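PDB 4U13: putative polyketide cyclase SMa1630 from Sinorhizobium meliloti 1021, which is of uncharacterised function but probably binds a small organic substrate in an interior pocket, as SnoaL-like proteins of the NTF2 fold do. Local coordinates for residues M12-D17 and V77-S82; D23-T28 and A47-W52. One frame throughout, in Å; residues are numbered along the deposited sequence.

Interaction 1 of 2, residues M12-D17 and V77-S82; sequences MYFDAD and VRAKVS
Phe14, on the helical segment 12-17, faces the strand segment 77-82 across a wide gap, the closest pair of CA atoms, Phe14 CA and Ala79 CA, being 9.9 Å apart. A long aromatic side chain suits such a distance, and Phe14 is the residue of 12-17 that bridges it. With CG anti to its carbonyl carbon (chi1 -75°), the ring is carried out from the helix toward the sheet. Its far end meets Val77 from the opposite direction: Phe14 CE2 lies 4.1 Å from Val77 CG1, and CZ is just as near that methyl. On the other flank, Phe14 CE1 comes to 4.4 Å from Ala79 CB, where a small residue leaves room for the ring. Both methyls approach the ring obliquely. Within the helix, Tyr13 lays CD2 over the centre of one ring face, 3.9 Å above its plane. Beyond the two segments, Pro65 of strand 62-71 touches Phe14 and Val77, and the Tyr94 ring of strand 90-99 meets that of Phe14. Hydrocarbon meets hydrocarbon throughout, and all three partners are buried. Helix 8-19 is therefore held against the inner face of the NTF2-like sheet here by dispersion and the hydrophobic effect, without directional polar bonds.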
# COMPACT_ATOMS: atom_id res chain seq x y z
N MSE A 12 4.72 -3.58 -8.13
CA MSE A 12 4.85 -2.21 -8.60
C MSE A 12 3.52 -1.68 -9.12
O MSE A 12 3.18 -0.54 -8.86
CB MSE A 12 5.93 -2.21 -9.67
CG MSE A 12 6.35 -0.79 -10.11
SE MSE A 12 7.71 -0.85 -11.60
CE MSE A 12 9.07 -1.98 -10.64
N TYR A 13 2.79 -2.50 -9.87
CA TYR A 13 1.45 -2.17 -10.29
C TYR A 13 0.57 -1.72 -9.12
O TYR A 13 0.04 -0.61 -9.13
CB TYR A 13 0.79 -3.33 -11.05
CG TYR A 13 -0.60 -2.97 -11.43
CD1 TYR A 13 -0.86 -2.26 -12.59
CD2 TYR A 13 -1.64 -3.20 -10.56
CE1 TYR A 13 -2.14 -1.85 -12.89
CE2 TYR A 13 -2.93 -2.78 -10.83
CZ TYR A 13 -3.17 -2.11 -12.00
OH TYR A 13 -4.47 -1.69 -12.29
N PHE A 14 0.46 -2.52 -8.07
CA PHE A 14 -0.45 -2.21 -6.97
C PHE A 14 0.02 -1.06 -6.12
O PHE A 14 -0.81 -0.33 -5.59
CB PHE A 14 -0.66 -3.43 -6.09
CG PHE A 14 -1.58 -4.44 -6.72
CD1 PHE A 14 -2.90 -4.17 -6.85
CD2 PHE A 14 -1.09 -5.62 -7.24
CE1 PHE A 14 -3.75 -5.08 -7.44
CE2 PHE A 14 -1.92 -6.53 -7.81
CZ PHE A 14 -3.26 -6.24 -7.95
N ASP A 15 1.33 -0.87 -6.01
CA ASP A 15 1.89 0.28 -5.21
C ASP A 15 1.58 1.60 -5.89
O ASP A 15 1.21 2.64 -5.25
CB ASP A 15 3.41 0.19 -5.08
CG ASP A 15 3.88 -0.89 -4.06
OD1 ASP A 15 3.19 -1.11 -3.04
OD2 ASP A 15 4.97 -1.49 -4.25
N ALA A 16 1.68 1.54 -7.20
CA ALA A 16 1.43 2.70 -8.04
C ALA A 16 -0.05 3.02 -8.18
O ALA A 16 -0.44 4.17 -8.10
CB ALA A 16 2.03 2.47 -9.42
N ASP A 17 -0.85 1.98 -8.40
CA ASP A 17 -2.28 2.10 -8.37
C ASP A 17 -2.69 2.75 -7.05
O ASP A 17 -3.37 3.74 -6.98
CB ASP A 17 -2.90 0.70 -8.50
CG ASP A 17 -4.40 0.72 -8.66
OD1 ASP A 17 -4.94 1.72 -9.14
OD2 ASP A 17 -5.07 -0.30 -8.34
N VAL A 77 -3.95 -12.82 -9.12
CA VAL A 77 -4.08 -12.15 -7.86
C VAL A 77 -5.55 -11.87 -7.58
O VAL A 77 -6.26 -11.31 -8.41
CB VAL A 77 -3.22 -10.84 -7.83
CG1 VAL A 77 -3.29 -10.12 -6.50
CG2 VAL A 77 -1.78 -11.15 -8.06
N ARG A 78 -6.01 -12.31 -6.42
CA ARG A 78 -7.32 -11.96 -5.95
C ARG A 78 -7.18 -10.63 -5.21
O ARG A 78 -6.34 -10.51 -4.27
CB ARG A 78 -7.92 -13.01 -5.04
CG ARG A 78 -8.36 -14.26 -5.78
CD ARG A 78 -8.83 -15.33 -4.79
NE ARG A 78 -9.98 -14.86 -3.98
CZ ARG A 78 -11.28 -15.04 -4.31
NH1 ARG A 78 -11.58 -15.64 -5.45
NH2 ARG A 78 -12.25 -14.60 -3.50
N ALA A 79 -8.01 -9.65 -5.59
CA ALA A 79 -7.92 -8.38 -4.91
C ALA A 79 -9.28 -7.85 -4.47
O ALA A 79 -10.28 -7.95 -5.19
CB ALA A 79 -7.16 -7.38 -5.77
N LYS A 80 -9.33 -7.32 -3.26
CA LYS A 80 -10.56 -6.75 -2.76
C LYS A 80 -10.59 -5.34 -3.30
O LYS A 80 -9.66 -4.57 -3.13
CB LYS A 80 -10.66 -6.77 -1.26
CG LYS A 80 -12.08 -6.44 -0.80
CD LYS A 80 -12.20 -6.33 0.72
CE LYS A 80 -11.65 -5.01 1.23
NZ LYS A 80 -11.17 -5.13 2.64
N VAL A 81 -11.64 -5.04 -4.02
CA VAL A 81 -11.83 -3.70 -4.58
C VAL A 81 -12.95 -3.00 -3.84
O VAL A 81 -14.03 -3.52 -3.69
CB VAL A 81 -12.14 -3.78 -6.07
CG1 VAL A 81 -12.29 -2.41 -6.63
CG2 VAL A 81 -11.01 -4.54 -6.74
N SER A 82 -12.69 -1.78 -3.43
CA SER A 82 -13.56 -1.10 -2.51
C SER A 82 -13.70 0.31 -3.05
O SER A 82 -12.70 0.90 -3.46
CB SER A 82 -12.81 -1.10 -1.17
OG SER A 82 -13.67 -0.73 -0.12

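Interaction 2 of 2, residues D23-T28 and A47-W52; sequences DALSET and AILRWW
The carbonyl oxygen of Asp23 is gripped twice, by the hydroxyl of Ser26, whose CB touches Leu49, and by the backbone N of Glu27. Ser26 OG donates to Asp23 O over 2.8 Å, tilted 30° from the carbonyl plane, and Glu27 N reaches the oxygen from the same face at 3.1 Å. Serine suits this place because its short hydroxyl folds back onto the backbone and leaves CB to pack, 4.3 Å from Leu49 CD1. The main apolar join is made by Leu25. Having CG anti to its backbone N (chi1 -160°) brings that branch point over one face of the Trp52 indole, a CH-pi contact with Leu25 CG 4.1 Å from the centroid of the five-membered ring and 12° off the normal. A broad, flat tryptophan offers the branched leucine a surface to sit on, and the two side chains cross obliquely. Leu25 CD1 also reaches Leu49 CD2 at 4.3 Å, so one leucine touches successive turns of the second helix. The contact joins the short helix 22-26 to the long helix 44-59; Leu25 also packs on Tyr13 of helix 8-19, while Ile48 touches Ala33 and Val35 of strand 33-37.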
# COMPACT_ATOMS: atom_id res chain seq x y z
N ASP A 23 3.59 8.09 -13.19
CA ASP A 23 4.87 7.70 -13.78
C ASP A 23 5.18 6.26 -13.58
O ASP A 23 5.58 5.57 -14.52
CB ASP A 23 6.02 8.48 -13.18
CG ASP A 23 6.02 9.88 -13.65
OD1 ASP A 23 5.96 10.08 -14.89
OD2 ASP A 23 6.04 10.79 -12.81
N ALA A 24 5.03 5.82 -12.34
CA ALA A 24 5.42 4.47 -11.98
C ALA A 24 4.50 3.50 -12.73
O ALA A 24 4.95 2.51 -13.34
CB ALA A 24 5.33 4.29 -10.48
N LEU A 25 3.22 3.82 -12.73
CA LEU A 25 2.22 3.03 -13.46
C LEU A 25 2.53 2.93 -14.96
O LEU A 25 2.45 1.87 -15.52
CB LEU A 25 0.85 3.65 -13.26
CG LEU A 25 -0.44 2.87 -13.50
CD1 LEU A 25 -0.78 2.72 -14.99
CD2 LEU A 25 -0.47 1.52 -12.80
N SER A 26 2.87 4.03 -15.61
CA SER A 26 3.16 4.01 -17.04
C SER A 26 4.37 3.11 -17.36
O SER A 26 4.34 2.38 -18.33
CB SER A 26 3.41 5.43 -17.55
OG SER A 26 4.68 5.90 -17.13
N GLU A 27 5.38 3.14 -16.50
CA GLU A 27 6.63 2.37 -16.70
C GLU A 27 6.44 0.86 -16.35
O GLU A 27 7.34 0.05 -16.51
CB GLU A 27 7.86 3.08 -15.99
CG GLU A 27 7.89 3.16 -14.44
CD GLU A 27 8.67 4.37 -13.84
OE1 GLU A 27 8.47 5.52 -14.32
OE2 GLU A 27 9.45 4.20 -12.85
N THR A 28 5.24 0.47 -15.92
CA THR A 28 4.95 -0.89 -15.50
C THR A 28 4.57 -1.82 -16.66
O THR A 28 4.83 -3.02 -16.61
CB THR A 28 3.85 -0.83 -14.42
OG1 THR A 28 4.47 -0.71 -13.14
CG2 THR A 28 3.01 -2.00 -14.39
N ALA A 47 -3.92 4.25 -24.03
CA ALA A 47 -5.26 3.78 -23.64
C ALA A 47 -5.26 3.27 -22.19
O ALA A 47 -6.24 3.43 -21.46
CB ALA A 47 -5.74 2.67 -24.58
N ILE A 48 -4.19 2.61 -21.78
CA ILE A 48 -4.18 2.09 -20.46
C ILE A 48 -4.22 3.24 -19.43
O ILE A 48 -4.97 3.19 -18.41
CB ILE A 48 -2.98 1.16 -20.27
CG1 ILE A 48 -3.18 -0.14 -21.07
CG2 ILE A 48 -2.82 0.79 -18.82
CD1 ILE A 48 -1.94 -1.00 -21.16
N LEU A 49 -3.42 4.27 -19.67
CA LEU A 49 -3.44 5.42 -18.77
C LEU A 49 -4.80 6.08 -18.73
O LEU A 49 -5.25 6.58 -17.68
CB LEU A 49 -2.38 6.45 -19.15
CG LEU A 49 -0.97 6.27 -18.61
CD1 LEU A 49 -0.06 7.29 -19.26
CD2 LEU A 49 -0.94 6.46 -17.09
N ARG A 50 -5.46 6.14 -19.89
CA ARG A 50 -6.79 6.78 -19.96
C ARG A 50 -7.74 6.00 -19.11
O ARG A 50 -8.51 6.55 -18.35
CB ARG A 50 -7.31 6.87 -21.40
CG ARG A 50 -6.58 7.95 -22.23
CD ARG A 50 -7.29 8.37 -23.52
NE ARG A 50 -7.77 7.25 -24.32
CZ ARG A 50 -8.60 7.37 -25.35
NH1 ARG A 50 -8.97 6.26 -26.01
NH2 ARG A 50 -9.06 8.57 -25.73
N TRP A 51 -7.63 4.69 -19.24
CA TRP A 51 -8.48 3.80 -18.55
C TRP A 51 -8.31 3.93 -17.03
O TRP A 51 -9.33 3.96 -16.30
CB TRP A 51 -8.15 2.40 -18.99
CG TRP A 51 -8.63 1.35 -18.00
CD1 TRP A 51 -9.90 0.90 -17.83
CD2 TRP A 51 -7.81 0.62 -17.10
NE1 TRP A 51 -9.94 -0.08 -16.85
CE2 TRP A 51 -8.66 -0.27 -16.38
CE3 TRP A 51 -6.45 0.63 -16.80
CZ2 TRP A 51 -8.18 -1.16 -15.41
CZ3 TRP A 51 -5.96 -0.23 -15.79
CH2 TRP A 51 -6.83 -1.11 -15.12
N TRP A 52 -7.04 3.99 -16.58
CA TRP A 52 -6.70 4.06 -15.17
C TRP A 52 -7.17 5.39 -14.55
O TRP A 52 -7.76 5.43 -13.44
CB TRP A 52 -5.19 3.85 -15.02
CG TRP A 52 -4.69 3.90 -13.62
CD1 TRP A 52 -4.81 2.94 -12.67
CD2 TRP A 52 -3.91 4.94 -13.04
NE1 TRP A 52 -4.19 3.33 -11.52
CE2 TRP A 52 -3.63 4.55 -11.71
CE3 TRP A 52 -3.44 6.18 -13.50
CZ2 TRP A 52 -2.90 5.36 -10.84
CZ3 TRP A 52 -2.72 6.98 -12.63
CH2 TRP A 52 -2.44 6.55 -11.31

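Interactions 1 and 2 have centres 14 Å apart, and interaction 2 is nested along the chain within the loop that interaction 1 closes. Segment 12-17 connects them: Phe14 leans on the sheet, while Tyr13 and Asp17 reach residues of interaction 2. Asp17 OD1 probably accepts a hydrogen bond from Trp52 NE1 at 3.0 Å, tying down the indole's polar edge. Tyr13 packs between the contacts, CE1 being 3.8 Å from Leu25 CD2 and OH 3.7 Å from Trp51 CH2. Interaction 1 seats helix 8-19 on the sheet, and interaction 2 joins helices 22-26 and 44-59 beside it. In NTF2-like proteins the ligand pocket commonly lies between such elements, so these aromatic residues may border one here.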